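Local coordinates for tryptophan halogenase superfamily (Brevundimonas sp. BAL3, PDB 6FRL), which is a flavin-dependent halogenase that prefers bromination over chlorination, probably acting on an aromatic substrate with the help of reduced flavin, at residues 33-38 against 177-182; 201-206 against 372-377; 425-430 against 441-446. All coordinates share one frame; numbering follows the deposited sequence.

Interaction 1. Residues 33-38 against 177-182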
ATOM      1  N   HIS B  33      -8.899  24.326  -0.830  1.00 28.32           N
ATOM      2  CA  HIS B  33      -9.384  23.281  -1.710  1.00 29.64           C
ATOM      3  C   HIS B  33     -10.648  23.701  -2.480  1.00 29.73           C
ATOM      4  O   HIS B  33     -10.834  23.304  -3.595  1.00 29.97           O
ATOM      5  CB  HIS B  33      -9.651  22.050  -0.869  1.00 30.43           C
ATOM      6  CG  HIS B  33      -9.930  20.822  -1.654  1.00 31.12           C
ATOM      7  ND1 HIS B  33     -11.087  20.073  -1.498  1.00 32.67           N
ATOM      8  CD2 HIS B  33      -9.172  20.170  -2.557  1.00 30.32           C
ATOM      9  CE1 HIS B  33     -11.023  19.016  -2.286  1.00 33.72           C
ATOM     10  NE2 HIS B  33      -9.875  19.057  -2.945  1.00 33.65           N
ATOM     11  N   PHE B  34     -11.504  24.501  -1.849  1.00 31.71           N
ATOM     12  CA  PHE B  34     -12.733  25.012  -2.436  1.00 31.50           C
ATOM     13  C   PHE B  34     -12.660  26.553  -2.609  1.00 31.58           C
ATOM     14  O   PHE B  34     -13.696  27.235  -2.463  1.00 32.21           O
ATOM     15  CB  PHE B  34     -13.922  24.690  -1.495  1.00 31.94           C
ATOM     16  CG  PHE B  34     -14.278  23.235  -1.392  1.00 29.50           C
ATOM     17  CD1 PHE B  34     -14.918  22.593  -2.442  1.00 29.30           C
ATOM     18  CD2 PHE B  34     -14.052  22.517  -0.221  1.00 30.35           C
ATOM     19  CE1 PHE B  34     -15.297  21.249  -2.338  1.00 29.15           C
ATOM     20  CE2 PHE B  34     -14.406  21.163  -0.125  1.00 29.87           C
ATOM     21  CZ  PHE B  34     -15.012  20.524  -1.188  1.00 28.47           C
ATOM     22  N   ARG B  35     -11.476  27.099  -2.940  1.00 30.79           N
ATOM     23  CA  ARG B  35     -11.229  28.567  -2.912  1.00 30.46           C
ATOM     24  C   ARG B  35     -12.225  29.414  -3.723  1.00 31.85           C
ATOM     25  O   ARG B  35     -12.809  30.357  -3.187  1.00 27.97           O
ATOM     26  CB  ARG B  35      -9.781  28.916  -3.328  1.00 28.53           C
ATOM     27  CG  ARG B  35      -9.350  30.347  -2.934  1.00 26.59           C
ATOM     28  CD  ARG B  35      -7.838  30.535  -3.108  1.00 24.50           C
ATOM     29  NE  ARG B  35      -7.007  30.085  -1.990  1.00 22.60           N
ATOM     30  CZ  ARG B  35      -6.875  30.727  -0.830  1.00 25.50           C
ATOM     31  NH1 ARG B  35      -7.529  31.849  -0.581  1.00 26.83           N
ATOM     32  NH2 ARG B  35      -6.091  30.248   0.118  1.00 27.30           N
ATOM     33  N   THR B  36     -12.439  29.043  -4.985  1.00 33.84           N
ATOM     34  CA  THR B  36     -13.341  29.779  -5.898  1.00 36.45           C
ATOM     35  C   THR B  36     -14.701  29.095  -6.133  1.00 38.47           C
ATOM     36  O   THR B  36     -15.359  29.365  -7.142  1.00 46.08           O
ATOM     37  CB  THR B  36     -12.668  29.962  -7.281  1.00 37.56           C
ATOM     38  OG1 THR B  36     -12.558  28.685  -7.930  1.00 39.76           O
ATOM     39  CG2 THR B  36     -11.259  30.575  -7.130  1.00 36.00           C
ATOM     40  N   ALA B  37     -15.128  28.220  -5.225  1.00 38.31           N
ATOM     41  CA  ALA B  37     -16.419  27.538  -5.328  1.00 38.05           C
ATOM     42  C   ALA B  37     -17.404  28.240  -4.428  1.00 37.75           C
ATOM     43  O   ALA B  37     -16.993  28.910  -3.481  1.00 40.83           O
ATOM     44  CB  ALA B  37     -16.288  26.080  -4.919  1.00 39.06           C
ATOM     45  N   PRO B  38     -18.716  28.089  -4.698  1.00 40.11           N
ATOM     46  CA  PRO B  38     -19.686  28.754  -3.844  1.00 44.17           C
ATOM     47  C   PRO B  38     -19.919  27.875  -2.642  1.00 45.72           C
ATOM     48  O   PRO B  38     -20.855  27.094  -2.635  1.00 51.76           O
ATOM     49  CB  PRO B  38     -20.927  28.838  -4.742  1.00 41.30           C
ATOM     50  CG  PRO B  38     -20.835  27.649  -5.625  1.00 38.92           C
ATOM     51  CD  PRO B  38     -19.387  27.268  -5.728  1.00 41.40           C
ATOM     52  N   ARG B 177      -5.727  30.561  11.054  1.00 27.60           N
ATOM     53  CA  ARG B 177      -6.918  31.446  11.153  1.00 29.52           C
ATOM     54  C   ARG B 177      -6.834  32.666  10.235  1.00 29.38           C
ATOM     55  O   ARG B 177      -7.782  32.976   9.517  1.00 28.25           O
ATOM     56  CB  ARG B 177      -7.148  31.925  12.581  1.00 32.26           C
ATOM     57  CG  ARG B 177      -8.187  33.029  12.685  1.00 34.24           C
ATOM     58  CD  ARG B 177      -8.486  33.452  14.109  1.00 34.65           C
ATOM     59  NE  ARG B 177      -9.248  34.709  14.090  1.00 38.86           N
ATOM     60  CZ  ARG B 177      -9.542  35.452  15.169  1.00 38.44           C
ATOM     61  NH1 ARG B 177      -9.134  35.099  16.381  1.00 38.32           N
ATOM     62  NH2 ARG B 177     -10.266  36.557  15.028  1.00 39.54           N
ATOM     63  N   ALA B 178      -5.711  33.366  10.271  1.00 28.85           N
ATOM     64  CA  ALA B 178      -5.508  34.517   9.394  1.00 28.53           C
ATOM     65  C   ALA B 178      -5.512  34.072   7.926  1.00 29.57           C
ATOM     66  O   ALA B 178      -6.093  34.766   7.083  1.00 30.93           O
ATOM     67  CB  ALA B 178      -4.227  35.246   9.748  1.00 28.48           C
ATOM     68  N   TYR B 179      -4.917  32.912   7.624  1.00 28.05           N
ATOM     69  CA  TYR B 179      -4.993  32.328   6.273  1.00 26.44           C
ATOM     70  C   TYR B 179      -6.417  32.010   5.845  1.00 25.47           C
ATOM     71  O   TYR B 179      -6.791  32.267   4.704  1.00 26.78           O
ATOM     72  CB  TYR B 179      -4.145  31.042   6.177  1.00 26.92           C
ATOM     73  CG  TYR B 179      -4.130  30.354   4.827  1.00 24.94           C
ATOM     74  CD1 TYR B 179      -5.127  29.451   4.461  1.00 24.88           C
ATOM     75  CD2 TYR B 179      -3.090  30.585   3.938  1.00 24.87           C
ATOM     76  CE1 TYR B 179      -5.106  28.812   3.222  1.00 25.25           C
ATOM     77  CE2 TYR B 179      -3.053  29.964   2.690  1.00 25.98           C
ATOM     78  CZ  TYR B 179      -4.061  29.064   2.336  1.00 25.33           C
ATOM     79  OH  TYR B 179      -4.008  28.426   1.124  1.00 21.44           O
ATOM     80  N   ALA B 180      -7.194  31.422   6.737  1.00 23.85           N
ATOM     81  CA  ALA B 180      -8.532  30.985   6.392  1.00 25.72           C
ATOM     82  C   ALA B 180      -9.480  32.183   6.159  1.00 28.78           C
ATOM     83  O   ALA B 180     -10.252  32.189   5.163  1.00 28.87           O
ATOM     84  CB  ALA B 180      -9.076  30.044   7.451  1.00 25.16           C
ATOM     85  N   GLU B 181      -9.385  33.185   7.041  1.00 28.66           N
ATOM     86  CA  GLU B 181     -10.181  34.415   6.967  1.00 30.28           C
ATOM     87  C   GLU B 181      -9.914  35.220   5.704  1.00 31.96           C
ATOM     88  O   GLU B 181     -10.826  35.792   5.134  1.00 34.18           O
ATOM     89  CB  GLU B 181      -9.932  35.294   8.209  1.00 33.62           C
ATOM     90  CG  GLU B 181     -10.767  34.888   9.416  1.00 36.07           C
ATOM     91  CD  GLU B 181     -10.428  35.685  10.655  1.00 38.79           C
ATOM     92  OE1 GLU B 181      -9.466  36.491  10.601  1.00 44.64           O
ATOM     93  OE2 GLU B 181     -11.077  35.457  11.701  1.00 37.38           O
ATOM     94  N   ALA B 182      -8.667  35.254   5.240  1.00 32.16           N
ATOM     95  CA  ALA B 182      -8.360  35.965   3.995  1.00 30.90           C
ATOM     96  C   ALA B 182      -8.972  35.305   2.770  1.00 30.08           C
ATOM     97  O   ALA B 182      -9.124  35.954   1.742  1.00 32.29           O
ATOM     98  CB  ALA B 182      -6.854  36.108   3.810  1.00 30.72           C
TER
HETATM   99  O   HOH W   1      -6.190  32.328   2.179  1.00 22.69           O
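The guanidinium end of R35 overlaps the hydroxyl end of Y179, crossing its side chain at about a right angle on the surface of what is probably a Rossmann-type FAD-binding fold, as in other flavin-dependent halogenases. R35 sits in the type I beta turn, F34 to A37, that leads from helix 20-33 toward strand 40-45; Y179 belongs to helix 169-182. The planes of guanidinium and ring stand 82° apart. R35 NH2 lies 2.9 Å from Y179 OH, which meets the guanidinium at its edge, near its plane. The R35 side chain runs extended through its first two torsions, then folds at chi3 (-84°), which turns its end toward the ring, while Q32 OE1 accepts a hydrogen bond from NE. The tyrosine oxygen has a firmer partner in the carbonyl oxygen of L69, and Y179 also packs on A28 and Q32 of helix 20-33. A water completes the contact: it lies over the centre of one face of the tyrosine ring, accepts from R35 NH2 at 2.9 Å and donates to the backbone O of Y179 at 2.6 Å.

Interaction 2. Residues 201-206 against 372-377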
ATOM      1  N   ASP B 201     -34.987  13.103   9.461  1.00 65.11           N
ATOM      2  CA  ASP B 201     -33.694  12.439   9.377  1.00 57.21           C
ATOM      3  C   ASP B 201     -32.943  12.282  10.689  1.00 49.55           C
ATOM      4  O   ASP B 201     -32.078  11.403  10.801  1.00 45.92           O
ATOM      5  CB  ASP B 201     -32.801  13.338   8.519  1.00 61.05           C
ATOM      6  CG  ASP B 201     -33.070  13.226   7.064  1.00 64.52           C
ATOM      7  OD1 ASP B 201     -34.066  12.580   6.689  1.00 82.64           O
ATOM      8  OD2 ASP B 201     -32.264  13.791   6.310  1.00 65.77           O
ATOM      9  N   GLY B 202     -33.175  13.203  11.625  1.00 43.94           N
ATOM     10  CA  GLY B 202     -32.277  13.379  12.755  1.00 42.24           C
ATOM     11  C   GLY B 202     -30.894  13.977  12.422  1.00 40.34           C
ATOM     12  O   GLY B 202     -29.992  13.951  13.264  1.00 39.03           O
ATOM     13  N   PHE B 203     -30.726  14.520  11.207  1.00 37.40           N
ATOM     14  CA  PHE B 203     -29.474  15.166  10.801  1.00 40.34           C
ATOM     15  C   PHE B 203     -29.346  16.461  11.592  1.00 39.87           C
ATOM     16  O   PHE B 203     -30.341  16.937  12.141  1.00 39.92           O
ATOM     17  CB  PHE B 203     -29.441  15.461   9.287  1.00 39.22           C
ATOM     18  CG  PHE B 203     -28.975  14.299   8.431  1.00 40.75           C
ATOM     19  CD1 PHE B 203     -29.391  12.985   8.667  1.00 43.92           C
ATOM     20  CD2 PHE B 203     -28.168  14.530   7.331  1.00 46.02           C
ATOM     21  CE1 PHE B 203     -28.996  11.933   7.829  1.00 44.27           C
ATOM     22  CE2 PHE B 203     -27.768  13.484   6.498  1.00 45.20           C
ATOM     23  CZ  PHE B 203     -28.177  12.183   6.746  1.00 44.29           C
ATOM     24  N   VAL B 204     -28.137  17.020  11.685  1.00 40.59           N
ATOM     25  CA  VAL B 204     -27.948  18.299  12.389  1.00 39.81           C
ATOM     26  C   VAL B 204     -28.477  19.436  11.480  1.00 42.41           C
ATOM     27  O   VAL B 204     -28.080  19.525  10.316  1.00 37.26           O
ATOM     28  CB  VAL B 204     -26.471  18.550  12.740  1.00 39.50           C
ATOM     29  CG1 VAL B 204     -26.298  19.905  13.406  1.00 40.16           C
ATOM     30  CG2 VAL B 204     -25.948  17.475  13.672  1.00 39.55           C
ATOM     31  N   ARG B 205     -29.409  20.248  12.008  1.00 45.66           N
ATOM     32  CA  ARG B 205     -29.977  21.405  11.281  1.00 47.11           C
ATOM     33  C   ARG B 205     -29.156  22.664  11.551  1.00 41.35           C
ATOM     34  O   ARG B 205     -28.771  23.377  10.615  1.00 37.22           O
ATOM     35  CB  ARG B 205     -31.464  21.637  11.652  1.00 51.84           C
ATOM     36  CG  ARG B 205     -32.230  22.632  10.738  1.00 52.57           C
ATOM     37  CD  ARG B 205     -33.682  22.915  11.185  1.00 51.70           C
ATOM     38  NE  ARG B 205     -33.744  23.434  12.561  1.00 52.39           N
ATOM     39  CZ  ARG B 205     -33.399  24.672  12.957  1.00 57.11           C
ATOM     40  NH1 ARG B 205     -33.454  24.988  14.252  1.00 55.06           N
ATOM     41  NH2 ARG B 205     -32.946  25.584  12.084  1.00 59.20           N
ATOM     42  N   ALA B 206     -28.881  22.941  12.820  1.00 37.64           N
ATOM     43  CA  ALA B 206     -28.251  24.226  13.183  1.00 37.14           C
ATOM     44  C   ALA B 206     -27.746  24.246  14.591  1.00 36.70           C
ATOM     45  O   ALA B 206     -28.186  23.436  15.411  1.00 39.19           O
ATOM     46  CB  ALA B 206     -29.240  25.365  13.006  1.00 39.13           C
ATOM     47  N   ARG B 372     -25.361  16.273  -0.360  1.00 33.72           N
ATOM     48  CA  ARG B 372     -26.402  16.383   0.648  1.00 35.31           C
ATOM     49  C   ARG B 372     -27.228  15.134   0.845  1.00 33.39           C
ATOM     50  O   ARG B 372     -27.988  15.086   1.813  1.00 29.06           O
ATOM     51  CB  ARG B 372     -27.307  17.569   0.357  1.00 38.61           C
ATOM     52  CG  ARG B 372     -26.609  18.907   0.610  1.00 41.39           C
ATOM     53  CD  ARG B 372     -27.381  20.058   0.013  1.00 40.04           C
ATOM     54  NE  ARG B 372     -28.744  20.071   0.486  1.00 40.57           N
ATOM     55  CZ  ARG B 372     -29.722  20.809  -0.035  1.00 46.40           C
ATOM     56  NH1 ARG B 372     -29.499  21.623  -1.048  1.00 49.82           N
ATOM     57  NH2 ARG B 372     -30.945  20.739   0.474  1.00 50.79           N
ATOM     58  N   ARG B 373     -27.073  14.158  -0.053  1.00 32.73           N
ATOM     59  CA  ARG B 373     -27.636  12.816   0.119  1.00 37.42           C
ATOM     60  C   ARG B 373     -26.869  11.959   1.122  1.00 36.08           C
ATOM     61  O   ARG B 373     -27.412  10.960   1.599  1.00 31.90           O
ATOM     62  CB  ARG B 373     -27.703  12.044  -1.220  1.00 44.23           C
ATOM     63  CG  ARG B 373     -28.519  12.725  -2.305  1.00 48.46           C
ATOM     64  CD  ARG B 373     -28.815  11.770  -3.465  1.00 55.70           C
ATOM     65  NE  ARG B 373     -27.641  11.088  -4.027  1.00 63.41           N
ATOM     66  CZ  ARG B 373     -26.675  11.661  -4.760  1.00 64.75           C
ATOM     67  NH1 ARG B 373     -26.678  12.966  -5.006  1.00 62.95           N
ATOM     68  NH2 ARG B 373     -25.667  10.919  -5.228  1.00 64.23           N
ATOM     69  N   PHE B 374     -25.607  12.311   1.407  1.00 33.57           N
ATOM     70  CA  PHE B 374     -24.782  11.600   2.391  1.00 30.19           C
ATOM     71  C   PHE B 374     -24.854  10.072   2.215  1.00 26.21           C
ATOM     72  O   PHE B 374     -25.201   9.303   3.142  1.00 24.19           O
ATOM     73  CB  PHE B 374     -25.138  12.066   3.820  1.00 31.81           C
ATOM     74  CG  PHE B 374     -24.582  13.418   4.167  1.00 32.77           C
ATOM     75  CD1 PHE B 374     -25.310  14.586   3.882  1.00 32.46           C
ATOM     76  CD2 PHE B 374     -23.311  13.540   4.749  1.00 32.05           C
ATOM     77  CE1 PHE B 374     -24.792  15.845   4.180  1.00 31.66           C
ATOM     78  CE2 PHE B 374     -22.782  14.796   5.050  1.00 32.45           C
ATOM     79  CZ  PHE B 374     -23.529  15.955   4.750  1.00 33.96           C
ATOM     80  N   ALA B 375     -24.513   9.652   0.998  1.00 23.58           N
ATOM     81  CA  ALA B 375     -24.529   8.251   0.603  1.00 24.35           C
ATOM     82  C   ALA B 375     -23.765   7.362   1.596  1.00 26.57           C
ATOM     83  O   ALA B 375     -22.610   7.636   1.954  1.00 29.01           O
ATOM     84  CB  ALA B 375     -23.961   8.113  -0.776  1.00 24.09           C
ATOM     85  N   GLN B 376     -24.430   6.301   2.037  1.00 28.66           N
ATOM     86  CA  GLN B 376     -23.944   5.432   3.109  1.00 27.45           C
ATOM     87  C   GLN B 376     -22.574   4.825   2.831  1.00 26.08           C
ATOM     88  O   GLN B 376     -21.780   4.724   3.761  1.00 24.77           O
ATOM     89  CB  GLN B 376     -24.979   4.316   3.454  1.00 26.35           C
ATOM     90  CG  GLN B 376     -24.726   3.538   4.758  1.00 25.60           C
ATOM     91  CD  GLN B 376     -24.587   4.407   5.998  1.00 24.79           C
ATOM     92  OE1 GLN B 376     -25.470   5.157   6.299  1.00 29.04           O
ATOM     93  NE2 GLN B 376     -23.482   4.296   6.715  1.00 24.89           N
ATOM     94  N   PRO B 377     -22.279   4.445   1.564  1.00 27.33           N
ATOM     95  CA  PRO B 377     -20.921   3.879   1.290  1.00 27.19           C
ATOM     96  C   PRO B 377     -19.738   4.841   1.573  1.00 29.23           C
ATOM     97  O   PRO B 377     -18.643   4.413   1.963  1.00 28.84           O
ATOM     98  CB  PRO B 377     -21.001   3.511  -0.187  1.00 26.94           C
ATOM     99  CG  PRO B 377     -22.480   3.334  -0.475  1.00 25.35           C
ATOM    100  CD  PRO B 377     -23.187   4.306   0.400  1.00 25.37           C
TER
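F203 reaches toward F374 from a bend that starts two residues earlier, at D201. The carboxylate of D201 pairs with R198 in a salt bridge, and its OD2 also lies 3.8 Å above one face of the F203 ring, offset toward the rim. G202 follows with a positive phi of 70°, turning the chain between the aspartate and the aromatic residue. At F203 the ring stands beside the backbone N, CG anti to the carbonyl carbon (chi1 -85°), and this setting carries it across to the segment 372-377. There CE2 alone makes the contact, near the root of the other ring: it comes 3.8 Å from CD1 of F374, with CG and CB of the same residue close by. The two rings form an offset T-shaped (edge-to-face) pair: the edge of F203 is presented to the face of F374, with centroids 5.7 Å apart and planes at 79°.

Beyond F203 the chain enters the middle strand, 204-209, of a three-stranded antiparallel sheet. V204 packs on V195 and L197 of the neighbouring strand 192-197, and R205 and A206 then both face E196 of that strand, a classic beta bulge. On the other segment, F374 leans on L219 of strand 219-222 and on N336, just ahead of A375, the N-cap residue of helix 376-402.

Interaction 3. Residues 425-430 against 441-446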
ATOM      1  N   GLU B 425       0.752  -9.096  18.009  1.00 35.17           N
ATOM      2  CA  GLU B 425       1.350 -10.427  18.246  1.00 36.38           C
ATOM      3  C   GLU B 425       1.929 -10.966  16.947  1.00 33.16           C
ATOM      4  O   GLU B 425       3.052 -11.458  16.931  1.00 31.99           O
ATOM      5  CB  GLU B 425       0.338 -11.435  18.822  1.00 38.42           C
ATOM      6  CG  GLU B 425       0.093 -11.306  20.328  1.00 41.49           C
ATOM      7  CD  GLU B 425      -1.030 -12.229  20.860  1.00 48.41           C
ATOM      8  OE1 GLU B 425      -1.693 -12.945  20.053  1.00 49.40           O
ATOM      9  OE2 GLU B 425      -1.260 -12.224  22.101  1.00 45.12           O
ATOM     10  N   ARG B 426       1.164 -10.847  15.873  1.00 31.32           N
ATOM     11  CA  ARG B 426       1.591 -11.338  14.567  1.00 35.49           C
ATOM     12  C   ARG B 426       2.821 -10.610  14.027  1.00 34.21           C
ATOM     13  O   ARG B 426       3.695 -11.259  13.449  1.00 35.02           O
ATOM     14  CB  ARG B 426       0.464 -11.206  13.537  1.00 38.80           C
ATOM     15  CG  ARG B 426      -0.629 -12.248  13.675  1.00 41.27           C
ATOM     16  CD  ARG B 426      -1.722 -11.934  12.682  1.00 46.95           C
ATOM     17  NE  ARG B 426      -1.159 -11.864  11.318  1.00 50.16           N
ATOM     18  CZ  ARG B 426      -1.770 -11.346  10.251  1.00 50.97           C
ATOM     19  NH1 ARG B 426      -2.996 -10.811  10.340  1.00 49.94           N
ATOM     20  NH2 ARG B 426      -1.144 -11.371   9.080  1.00 50.06           N
ATOM     21  N   LYS B 427       2.868  -9.285  14.213  1.00 30.04           N
ATOM     22  CA  LYS B 427       4.027  -8.482  13.828  1.00 31.06           C
ATOM     23  C   LYS B 427       5.276  -8.921  14.561  1.00 31.52           C
ATOM     24  O   LYS B 427       6.296  -9.176  13.927  1.00 32.40           O
ATOM     25  CB  LYS B 427       3.805  -6.979  14.086  1.00 31.24           C
ATOM     26  CG  LYS B 427       3.158  -6.227  12.943  1.00 31.79           C
ATOM     27  CD  LYS B 427       2.904  -4.763  13.279  1.00 33.49           C
ATOM     28  CE  LYS B 427       3.194  -3.848  12.099  1.00 34.13           C
ATOM     29  NZ  LYS B 427       2.068  -3.801  11.171  1.00 36.32           N
ATOM     30  N   ILE B 428       5.178  -8.999  15.895  1.00 33.50           N
ATOM     31  CA  ILE B 428       6.313  -9.380  16.746  1.00 31.21           C
ATOM     32  C   ILE B 428       6.757 -10.789  16.388  1.00 32.78           C
ATOM     33  O   ILE B 428       7.949 -11.040  16.334  1.00 35.26           O
ATOM     34  CB  ILE B 428       5.982  -9.253  18.248  1.00 29.85           C
ATOM     35  CG1 ILE B 428       5.817  -7.784  18.629  1.00 28.75           C
ATOM     36  CG2 ILE B 428       7.069  -9.853  19.126  1.00 28.42           C
ATOM     37  CD1 ILE B 428       5.286  -7.596  20.041  1.00 30.07           C
ATOM     38  N   ALA B 429       5.812 -11.685  16.092  1.00 32.76           N
ATOM     39  CA  ALA B 429       6.143 -13.090  15.758  1.00 33.00           C
ATOM     40  C   ALA B 429       6.868 -13.239  14.399  1.00 30.90           C
ATOM     41  O   ALA B 429       7.816 -14.003  14.301  1.00 35.54           O
ATOM     42  CB  ALA B 429       4.895 -13.997  15.828  1.00 30.94           C
ATOM     43  N   LEU B 430       6.444 -12.522  13.375  1.00 28.75           N
ATOM     44  CA  LEU B 430       7.140 -12.602  12.076  1.00 26.77           C
ATOM     45  C   LEU B 430       8.490 -11.887  12.139  1.00 26.21           C
ATOM     46  O   LEU B 430       9.429 -12.307  11.466  1.00 24.73           O
ATOM     47  CB  LEU B 430       6.307 -12.088  10.919  1.00 24.80           C
ATOM     48  CG  LEU B 430       6.928 -12.310   9.531  1.00 26.15           C
ATOM     49  CD1 LEU B 430       6.996 -13.792   9.137  1.00 26.29           C
ATOM     50  CD2 LEU B 430       6.199 -11.491   8.465  1.00 24.82           C
ATOM     51  N   ARG B 441      -3.241  -2.300   6.147  1.00 40.35           N
ATOM     52  CA  ARG B 441      -3.640  -1.046   5.467  1.00 41.08           C
ATOM     53  C   ARG B 441      -3.612   0.066   6.519  1.00 37.15           C
ATOM     54  O   ARG B 441      -3.857  -0.183   7.730  1.00 31.17           O
ATOM     55  CB  ARG B 441      -5.050  -1.124   4.846  1.00 44.61           C
ATOM     56  CG  ARG B 441      -5.317  -2.328   3.951  1.00 49.01           C
ATOM     57  CD  ARG B 441      -6.806  -2.500   3.634  1.00 56.16           C
ATOM     58  NE  ARG B 441      -7.642  -2.894   4.790  1.00 63.83           N
ATOM     59  CZ  ARG B 441      -8.931  -2.550   4.981  1.00 64.39           C
ATOM     60  NH1 ARG B 441      -9.585  -1.782   4.106  1.00 67.53           N
ATOM     61  NH2 ARG B 441      -9.579  -2.969   6.069  1.00 61.52           N
ATOM     62  N   TRP B 442      -3.303   1.272   6.051  1.00 35.51           N
ATOM     63  CA  TRP B 442      -3.479   2.519   6.826  1.00 36.87           C
ATOM     64  C   TRP B 442      -2.460   2.742   7.955  1.00 36.91           C
ATOM     65  O   TRP B 442      -2.742   3.447   8.930  1.00 40.60           O
ATOM     66  CB  TRP B 442      -4.944   2.655   7.323  1.00 38.65           C
ATOM     67  CG  TRP B 442      -5.931   2.520   6.191  1.00 40.69           C
ATOM     68  CD1 TRP B 442      -6.847   1.516   5.985  1.00 42.50           C
ATOM     69  CD2 TRP B 442      -6.062   3.414   5.094  1.00 44.26           C
ATOM     70  NE1 TRP B 442      -7.558   1.757   4.831  1.00 42.97           N
ATOM     71  CE2 TRP B 442      -7.089   2.909   4.260  1.00 44.48           C
ATOM     72  CE3 TRP B 442      -5.414   4.615   4.737  1.00 51.62           C
ATOM     73  CZ2 TRP B 442      -7.470   3.545   3.081  1.00 49.54           C
ATOM     74  CZ3 TRP B 442      -5.800   5.268   3.567  1.00 52.37           C
ATOM     75  CH2 TRP B 442      -6.823   4.731   2.751  1.00 57.17           C
ATOM     76  N   GLU B 443      -1.265   2.178   7.790  1.00 36.72           N
ATOM     77  CA  GLU B 443      -0.152   2.378   8.718  1.00 36.49           C
ATOM     78  C   GLU B 443       0.368   3.818   8.577  1.00 31.43           C
ATOM     79  O   GLU B 443       0.723   4.248   7.492  1.00 30.58           O
ATOM     80  CB  GLU B 443       1.025   1.445   8.376  1.00 41.52           C
ATOM     81  CG  GLU B 443       0.772  -0.057   8.403  1.00 46.88           C
ATOM     82  CD  GLU B 443       0.980  -0.724   9.762  1.00 47.91           C
ATOM     83  OE1 GLU B 443       0.889  -1.953   9.776  1.00 49.49           O
ATOM     84  OE2 GLU B 443       1.225  -0.063  10.798  1.00 50.73           O
ATOM     85  N   MET B 444       0.437   4.546   9.685  1.00 29.45           N
ATOM     86  CA  MET B 444       1.066   5.844   9.711  1.00 27.52           C
ATOM     87  C   MET B 444       2.597   5.660   9.699  1.00 29.89           C
ATOM     88  O   MET B 444       3.322   6.510   9.117  1.00 28.46           O
ATOM     89  CB  MET B 444       0.655   6.572  10.955  1.00 26.91           C
ATOM     90  CG  MET B 444       1.197   7.996  11.047  1.00 30.32           C
ATOM     91  SD  MET B 444       0.217   8.954  12.225  1.00 31.66           S
ATOM     92  CE  MET B 444      -1.280   9.215  11.256  1.00 30.61           C
ATOM     93  N   PHE B 445       3.050   4.555  10.325  1.00 28.68           N
ATOM     94  CA  PHE B 445       4.445   4.239  10.525  1.00 29.12           C
ATOM     95  C   PHE B 445       4.890   3.104   9.639  1.00 30.87           C
ATOM     96  O   PHE B 445       4.337   2.020   9.688  1.00 32.19           O
ATOM     97  CB  PHE B 445       4.672   3.896  12.000  1.00 28.87           C
ATOM     98  CG  PHE B 445       4.422   5.064  12.890  1.00 28.09           C
ATOM     99  CD1 PHE B 445       5.360   6.085  12.964  1.00 26.03           C
ATOM    100  CD2 PHE B 445       3.207   5.213  13.527  1.00 25.42           C
ATOM    101  CE1 PHE B 445       5.115   7.217  13.720  1.00 25.89           C
ATOM    102  CE2 PHE B 445       2.973   6.326  14.307  1.00 25.85           C
ATOM    103  CZ  PHE B 445       3.935   7.338  14.398  1.00 26.22           C
ATOM    104  N   HIS B 446       5.914   3.366   8.846  1.00 32.10           N
ATOM    105  CA  HIS B 446       6.365   2.440   7.810  1.00 34.44           C
ATOM    106  C   HIS B 446       7.439   1.502   8.379  1.00 31.49           C
ATOM    107  O   HIS B 446       7.867   1.678   9.507  1.00 32.98           O
ATOM    108  CB  HIS B 446       6.834   3.256   6.584  1.00 40.69           C
ATOM    109  CG  HIS B 446       5.758   4.152   6.014  1.00 46.86           C
ATOM    110  ND1 HIS B 446       5.802   5.527   6.121  1.00 48.78           N
ATOM    111  CD2 HIS B 446       4.587   3.863   5.386  1.00 50.03           C
ATOM    112  CE1 HIS B 446       4.721   6.047   5.568  1.00 51.34           C
ATOM    113  NE2 HIS B 446       3.963   5.059   5.127  1.00 53.69           N
TER
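K427 NZ is gripped by two oxygens, the carboxylate OE1 of E443 and the backbone carbonyl O of V438, and it also makes a cation-pi contact with W450. The link to E443 OE1 is a hydrogen-bonded salt bridge of 2.6 Å that joins helix 422-434 to the loop running on to helix 447-456, so the contact lies in the connection between two consecutive helices, in the helical part of this flavin-dependent halogenase. The two side chains come from opposite directions and meet through their charged ends. The ammonium approaches the syn side of OE1, 24° out of the carboxylate plane, while E443 OE2 stays 3.8 Å from K427 NZ.

Both chains are bent to make this meeting possible. The lysine starts from its helix and turns at chi3 and chi4, the last torsion being 82°, while the glutamate folds at chi2 (-88°), which swings its carboxylate round toward the lysine. K427 is buried, with Y440 and Y454 packed against its side chain, and a charged amine in such a place would probably depend on the carboxylate and carbonyl to offset its charge. Replacing E443 with an alanine here would probably leave the buried ammonium of K427 without its counter-charge, leaving it to such partners as the V438 carbonyl and the W450 ring. E443 in turn rests on R392 of helix 376-402 and on W450, and its OE1, besides taking the lysine's bond, receives a weak hydrogen bond from the backbone N of Y440.

From the N terminus, interaction 1 comes first: it closes the long excursion from the turn after helix 20-33 to helix 169-182, beside the Rossmann-type sheet. Interaction 2 opens only after that loop has closed and joins the loop just ahead of strand 204-209, in the small antiparallel sheet, to the approach to helix 376-402; it closes a span of 165 residues that includes most strands of the seven-stranded sheet. Interaction 3 then closes a short loop between helix 422-434 and the segment before helix 447-456. The three stand in series, so none nests within or crosses another, and their centres are about 24 to 38 Å apart. All three adjoin the second subunit.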